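Local coordinates for protein xylanase inhibitor TL-XI (PDB 3G7M) that inhibits xylanases noncompetitively as a small thaumatin-like protein of wheat, at residues H10-P15 and G27-P32; W49-C54 and G62-G67. The protein carries 4 engineered substitutions. All blocks are in the same frame, centred on the assembly; numbering follows the deposited sequence.

Contact 1 (H10-P15 and G27-P32)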
loop_
_atom_site.group_PDB
_atom_site.type_symbol
_atom_site.label_atom_id
_atom_site.label_comp_id
_atom_site.label_asym_id
_atom_site.label_seq_id
_atom_site.Cartn_x
_atom_site.Cartn_y
_atom_site.Cartn_z
ATOM N N HIS A 10 2.122 14.522 -7.547
ATOM C CA HIS A 10 1.798 15.228 -8.789
ATOM C C HIS A 10 1.862 14.310 -10.035
ATOM O O HIS A 10 1.735 14.767 -11.168
ATOM C CB HIS A 10 2.763 16.389 -8.979
ATOM C CG HIS A 10 2.705 17.411 -7.887
ATOM N ND1 HIS A 10 1.552 18.132 -7.604
ATOM C CD2 HIS A 10 3.673 17.866 -7.039
ATOM C CE1 HIS A 10 1.808 18.976 -6.615
ATOM N NE2 HIS A 10 3.084 18.832 -6.252
ATOM N N PHE A 11 2.085 13.023 -9.821
ATOM C CA PHE A 11 2.165 12.055 -10.904
ATOM C C PHE A 11 1.252 10.876 -10.616
ATOM O O PHE A 11 0.866 10.639 -9.485
ATOM C CB PHE A 11 3.608 11.575 -11.138
ATOM C CG PHE A 11 4.335 11.257 -9.887
ATOM C CD1 PHE A 11 5.236 12.155 -9.351
ATOM C CD2 PHE A 11 4.102 10.063 -9.208
ATOM C CE1 PHE A 11 5.918 11.874 -8.160
ATOM C CE2 PHE A 11 4.782 9.776 -8.013
ATOM C CZ PHE A 11 5.692 10.690 -7.493
ATOM N N THR A 12 0.898 10.142 -11.658
ATOM C CA THR A 12 0.041 8.989 -11.498
ATOM C C THR A 12 0.765 7.901 -10.701
ATOM O O THR A 12 1.908 7.561 -11.019
ATOM C CB THR A 12 -0.373 8.442 -12.878
ATOM O OG1 THR A 12 -0.739 9.549 -13.737
ATOM C CG2 THR A 12 -1.553 7.471 -12.741
ATOM N N VAL A 13 0.120 7.370 -9.664
ATOM C CA VAL A 13 0.593 6.124 -9.042
ATOM C C VAL A 13 -0.395 4.950 -9.186
ATOM O O VAL A 13 -1.624 5.159 -9.300
ATOM C CB VAL A 13 0.982 6.288 -7.570
ATOM C CG1 VAL A 13 1.792 7.531 -7.378
ATOM C CG2 VAL A 13 -0.205 6.307 -6.715
ATOM N N TRP A 14 0.160 3.727 -9.181
ATOM C CA TRP A 14 -0.602 2.492 -9.384
ATOM C C TRP A 14 -0.587 1.634 -8.116
ATOM O O TRP A 14 0.290 0.788 -7.955
ATOM C CB TRP A 14 -0.013 1.709 -10.577
ATOM C CG TRP A 14 -0.482 2.190 -11.946
ATOM C CD1 TRP A 14 -1.542 1.692 -12.696
ATOM C CD2 TRP A 14 0.071 3.250 -12.708
ATOM N NE1 TRP A 14 -1.658 2.383 -13.870
ATOM C CE2 TRP A 14 -0.682 3.346 -13.909
ATOM C CE3 TRP A 14 1.133 4.131 -12.501
ATOM C CZ2 TRP A 14 -0.403 4.298 -14.902
ATOM C CZ3 TRP A 14 1.423 5.081 -13.500
ATOM C CH2 TRP A 14 0.650 5.153 -14.686
ATOM N N PRO A 15 -1.546 1.852 -7.205
ATOM C CA PRO A 15 -1.538 1.117 -5.938
ATOM C C PRO A 15 -1.745 -0.375 -6.156
ATOM O O PRO A 15 -2.463 -0.751 -7.073
ATOM C CB PRO A 15 -2.740 1.706 -5.175
ATOM C CG PRO A 15 -2.997 2.989 -5.799
ATOM C CD PRO A 15 -2.643 2.829 -7.247
ATOM N N GLY A 27 -5.148 -4.108 -8.031
ATOM C CA GLY A 27 -4.899 -2.681 -7.892
ATOM C C GLY A 27 -5.669 -1.835 -8.880
ATOM O O GLY A 27 -6.565 -2.314 -9.614
ATOM N N THR A 28 -5.272 -0.564 -8.929
ATOM C CA THR A 28 -5.872 0.389 -9.838
ATOM C C THR A 28 -4.870 1.438 -10.379
ATOM O O THR A 28 -3.664 1.438 -10.062
ATOM C CB THR A 28 -7.089 1.040 -9.178
ATOM O OG1 THR A 28 -7.854 1.717 -10.168
ATOM C CG2 THR A 28 -6.670 2.020 -8.111
ATOM N N GLU A 29 -5.377 2.306 -11.233
ATOM C CA GLU A 29 -4.619 3.448 -11.672
ATOM C C GLU A 29 -5.164 4.659 -10.888
ATOM O O GLU A 29 -6.386 4.933 -10.907
ATOM C CB GLU A 29 -4.773 3.611 -13.193
ATOM C CG GLU A 29 -4.284 4.949 -13.779
ATOM C CD GLU A 29 -4.477 4.968 -15.279
ATOM O OE1 GLU A 29 -5.442 4.314 -15.762
ATOM O OE2 GLU A 29 -3.665 5.627 -15.976
ATOM N N LEU A 30 -4.279 5.355 -10.172
ATOM C CA LEU A 30 -4.687 6.562 -9.469
ATOM C C LEU A 30 -4.019 7.837 -9.983
ATOM O O LEU A 30 -2.842 8.063 -9.729
ATOM C CB LEU A 30 -4.469 6.433 -7.968
ATOM C CG LEU A 30 -5.476 5.599 -7.182
ATOM C CD1 LEU A 30 -5.207 5.776 -5.715
ATOM C CD2 LEU A 30 -6.927 5.947 -7.497
ATOM N N HIS A 31 -4.779 8.668 -10.691
ATOM C CA HIS A 31 -4.310 9.981 -11.089
ATOM C C HIS A 31 -4.097 10.861 -9.867
ATOM O O HIS A 31 -4.685 10.623 -8.824
ATOM C CB HIS A 31 -5.293 10.631 -12.067
ATOM C CG HIS A 31 -5.416 9.891 -13.360
ATOM N ND1 HIS A 31 -6.422 8.971 -13.597
ATOM C CD2 HIS A 31 -4.643 9.910 -14.478
ATOM C CE1 HIS A 31 -6.280 8.475 -14.817
ATOM N NE2 HIS A 31 -5.210 9.029 -15.372
ATOM N N PRO A 32 -3.234 11.879 -9.991
ATOM C CA PRO A 32 -3.080 12.836 -8.921
ATOM C C PRO A 32 -4.438 13.302 -8.403
ATOM O O PRO A 32 -5.264 13.829 -9.169
ATOM C CB PRO A 32 -2.330 13.985 -9.600
ATOM C CG PRO A 32 -1.528 13.350 -10.588
ATOM C CD PRO A 32 -2.333 12.194 -11.111
#
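Pro15 and Leu30 form the buried side of the contact between segments 10-15 and 27-32, their side chains crossing at about a right angle with Pro15 CG 3.6 Å from Leu30 CD1. Leu30 CG stands anti to its own carbonyl carbon (chi1 -77°), which sets it beside CG and CD of the proline ring. Val13 is buried with them, and its backbone forms a single antiparallel hydrogen-bonded pair with Leu30. The two bonds of this pair run from Leu30 N to Val13 O (2.8 Å) and from Val13 N to Leu30 O (3.0 Å). A weak bond runs from Thr28 N to Pro15 O at 3.4 Å, beside a CA-H...O contact from Gly27 to the same oxygen.

The other side is looser and more open to solvent. Trp14 and Glu29 lie alongside, pointing the same way, with indole and carboxylate planes 23° apart; Trp14 NE1 is 3.4 Å from Glu29 CB. Thr12 adds its methyl, which sits over one face of the Trp14 ring, offset toward the rim, and also reaches Leu30 O and, at 3.9 Å, Glu29 CG. His31 runs alongside Thr12 in the same direction, its CD2 4.0 Å from Thr12 OG1. Toward the outer end Pro32 CG rests on the backbone of His10, 3.6 Å from its carbonyl carbon.

The pairing continues the edge of the six-stranded antiparallel sheet of this thaumatin-like fold, in which 26-27 flanks 13-19, and 13-19 in turn flanks 44-52. From the five-stranded mixed sheet, strand 3-7 closes in on the buried side: Asn7 touches Val13 and donates to Phe11 O, and Ile5 touches Pro15.

Contact 2 (W49-C54 and G62-G67); sequences WGRTGC and GRCQTG
Trp49 turns the edge of its indole toward Gly67, and NE1 donates to Gly67 O at 3.0 Å. The bond reaches the oxygen in the carbonyl plane, on a lone pair, although the acceptor lies 21° out of the ring plane. Replacing Trp49 by an alanine would probably leave Gly67 O without its indole donor and open a gap beside Cys69 and the alanines Ala16 and Ala18 on which the ring packs.

Arg51 passes the same oxygen with its CG and CD, and its CB lies 3.9 Å from Cys64 SG. The chain then bends at chi3 (-80°), placing NE where it donates to Trp14 O; NH2 has a weak bond to Pro15 O. Further along, the threonines Thr52 and Thr66 cross each other with hydroxyl facing hydroxyl. Either could be the donor, but the modelled separation is too short to be pressed; Thr66 OG1 also has a weak bond with Asn108 ND2. Their backbones form an antiparallel hydrogen-bonded pair, with Thr66 N bonded to Thr52 O (3.3 Å) and a weak return bond from Thr52 N to Thr66 O. Gln65 N also reaches Thr52 O weakly, so Gln65 and Thr66 together face Thr52 in a classic beta bulge. Past the bulge, Cys54 and Cys64 are joined by a disulfide with chi3 of 110°, each SG anti to its carbonyl carbon.

The chemistry thus changes along the pairing. The covalent bridge, one of five disulfides in this thaumatin-like protein, fixes one end, while the other depends on an indole N-H and the carbonyl of a glycine with positive phi. Between them, the backbone bonds and the bulge hold the loop against strand 44-52.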
loop_
_atom_site.group_PDB
_atom_site.type_symbol
_atom_site.label_atom_id
_atom_site.label_comp_id
_atom_site.label_asym_id
_atom_site.label_seq_id
_atom_site.Cartn_x
_atom_site.Cartn_y
_atom_site.Cartn_z
ATOM N N TRP A 49 1.329 -1.290 -1.581
ATOM C CA TRP A 49 2.392 -0.429 -2.100
ATOM C C TRP A 49 1.966 0.285 -3.363
ATOM O O TRP A 49 1.082 -0.185 -4.061
ATOM C CB TRP A 49 3.674 -1.245 -2.372
ATOM C CG TRP A 49 3.576 -2.173 -3.539
ATOM C CD1 TRP A 49 3.958 -1.918 -4.805
ATOM C CD2 TRP A 49 3.079 -3.515 -3.525
ATOM N NE1 TRP A 49 3.726 -3.012 -5.603
ATOM C CE2 TRP A 49 3.185 -4.010 -4.842
ATOM C CE3 TRP A 49 2.556 -4.348 -2.526
ATOM C CZ2 TRP A 49 2.774 -5.291 -5.199
ATOM C CZ3 TRP A 49 2.145 -5.619 -2.880
ATOM C CH2 TRP A 49 2.257 -6.076 -4.208
ATOM N N GLY A 50 2.628 1.398 -3.667
ATOM C CA GLY A 50 2.397 2.118 -4.912
ATOM C C GLY A 50 3.434 1.836 -5.985
ATOM O O GLY A 50 4.609 1.597 -5.680
ATOM N N ARG A 51 2.986 1.890 -7.247
ATOM C CA ARG A 51 3.853 1.700 -8.405
ATOM C C ARG A 51 3.788 2.914 -9.307
ATOM O O ARG A 51 2.709 3.478 -9.527
ATOM C CB ARG A 51 3.419 0.480 -9.197
ATOM C CG ARG A 51 3.171 -0.770 -8.370
ATOM C CD ARG A 51 2.442 -1.783 -9.219
ATOM N NE ARG A 51 1.017 -1.509 -9.293
ATOM C CZ ARG A 51 0.186 -2.111 -10.131
ATOM N NH1 ARG A 51 0.651 -3.000 -10.994
ATOM N NH2 ARG A 51 -1.108 -1.815 -10.109
ATOM N N THR A 52 4.950 3.311 -9.832
ATOM C CA THR A 52 5.020 4.494 -10.681
ATOM C C THR A 52 5.547 4.090 -12.018
ATOM O O THR A 52 6.256 3.102 -12.105
ATOM C CB THR A 52 5.951 5.580 -10.092
ATOM O OG1 THR A 52 7.297 5.080 -9.965
ATOM C CG2 THR A 52 5.434 6.064 -8.733
ATOM N N GLY A 53 5.203 4.864 -13.050
ATOM C CA GLY A 53 5.740 4.689 -14.400
ATOM C C GLY A 53 5.282 3.402 -15.059
ATOM O O GLY A 53 6.078 2.673 -15.674
ATOM N N CYS A 54 3.990 3.108 -14.911
ATOM C CA CYS A 54 3.411 1.882 -15.469
ATOM C C CYS A 54 2.888 2.184 -16.849
ATOM O O CYS A 54 2.082 3.090 -17.023
ATOM C CB CYS A 54 2.289 1.332 -14.584
ATOM S SG CYS A 54 2.797 1.070 -12.870
ATOM N N GLY A 62 3.140 -5.032 -20.059
ATOM C CA GLY A 62 3.940 -3.864 -19.697
ATOM C C GLY A 62 4.516 -4.005 -18.283
ATOM O O GLY A 62 4.229 -4.988 -17.569
ATOM N N ARG A 63 5.342 -3.031 -17.892
ATOM C CA ARG A 63 6.082 -3.075 -16.640
ATOM C C ARG A 63 5.951 -1.699 -15.984
ATOM O O ARG A 63 5.748 -0.663 -16.666
ATOM C CB ARG A 63 7.565 -3.408 -16.917
ATOM C CG ARG A 63 8.427 -3.623 -15.658
ATOM C CD ARG A 63 9.955 -3.476 -15.893
ATOM N NE ARG A 63 10.542 -4.657 -16.549
ATOM C CZ ARG A 63 10.957 -4.703 -17.824
ATOM N NH1 ARG A 63 10.861 -3.617 -18.599
ATOM N NH2 ARG A 63 11.467 -5.835 -18.328
ATOM N N CYS A 64 6.081 -1.678 -14.664
ATOM C CA CYS A 64 6.193 -0.424 -13.938
ATOM C C CYS A 64 7.665 -0.103 -13.621
ATOM O O CYS A 64 8.489 -1.008 -13.449
ATOM C CB CYS A 64 5.392 -0.496 -12.638
ATOM S SG CYS A 64 3.656 -0.800 -12.885
ATOM N N GLN A 65 7.969 1.195 -13.536
ATOM C CA GLN A 65 9.315 1.714 -13.306
ATOM C C GLN A 65 9.773 1.382 -11.871
ATOM O O GLN A 65 10.923 0.948 -11.668
ATOM C CB GLN A 65 9.350 3.230 -13.571
ATOM C CG GLN A 65 10.732 3.777 -14.003
ATOM C CD GLN A 65 10.754 5.298 -14.072
ATOM O OE1 GLN A 65 10.023 5.919 -14.851
ATOM N NE2 GLN A 65 11.606 5.913 -13.237
ATOM N N THR A 66 8.881 1.563 -10.891
ATOM C CA THR A 66 9.176 1.146 -9.537
ATOM C C THR A 66 8.038 0.357 -8.966
ATOM O O THR A 66 6.879 0.665 -9.219
ATOM C CB THR A 66 9.401 2.310 -8.585
ATOM O OG1 THR A 66 8.254 3.151 -8.611
ATOM C CG2 THR A 66 10.652 3.108 -8.976
ATOM N N GLY A 67 8.388 -0.658 -8.176
ATOM C CA GLY A 67 7.390 -1.468 -7.474
ATOM C C GLY A 67 6.585 -2.394 -8.358
ATOM O O GLY A 67 5.496 -2.791 -7.985
#

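Contacts 1 and 2 follow one another along the chain, and their centres are 10 Å apart. Strands 13-19 and 44-52, which carry one segment of each, are neighbours in the antiparallel sheet: Trp14 N probably hydrogen-bonds to Arg51 O (2.6 Å), and the Trp14 ring packs against Gly53 and Cys54, with Trp14 CH2 3.4 Å from Cys54 O. Trp14 therefore serves both contacts, touching both 27-32 and 49-54. A bound sodium ion lies nearby, about 4 Å from the side chain of Arg51 and about 6 Å from that of Trp14. Together the two contacts tie successive loops onto adjacent strands of one sheet.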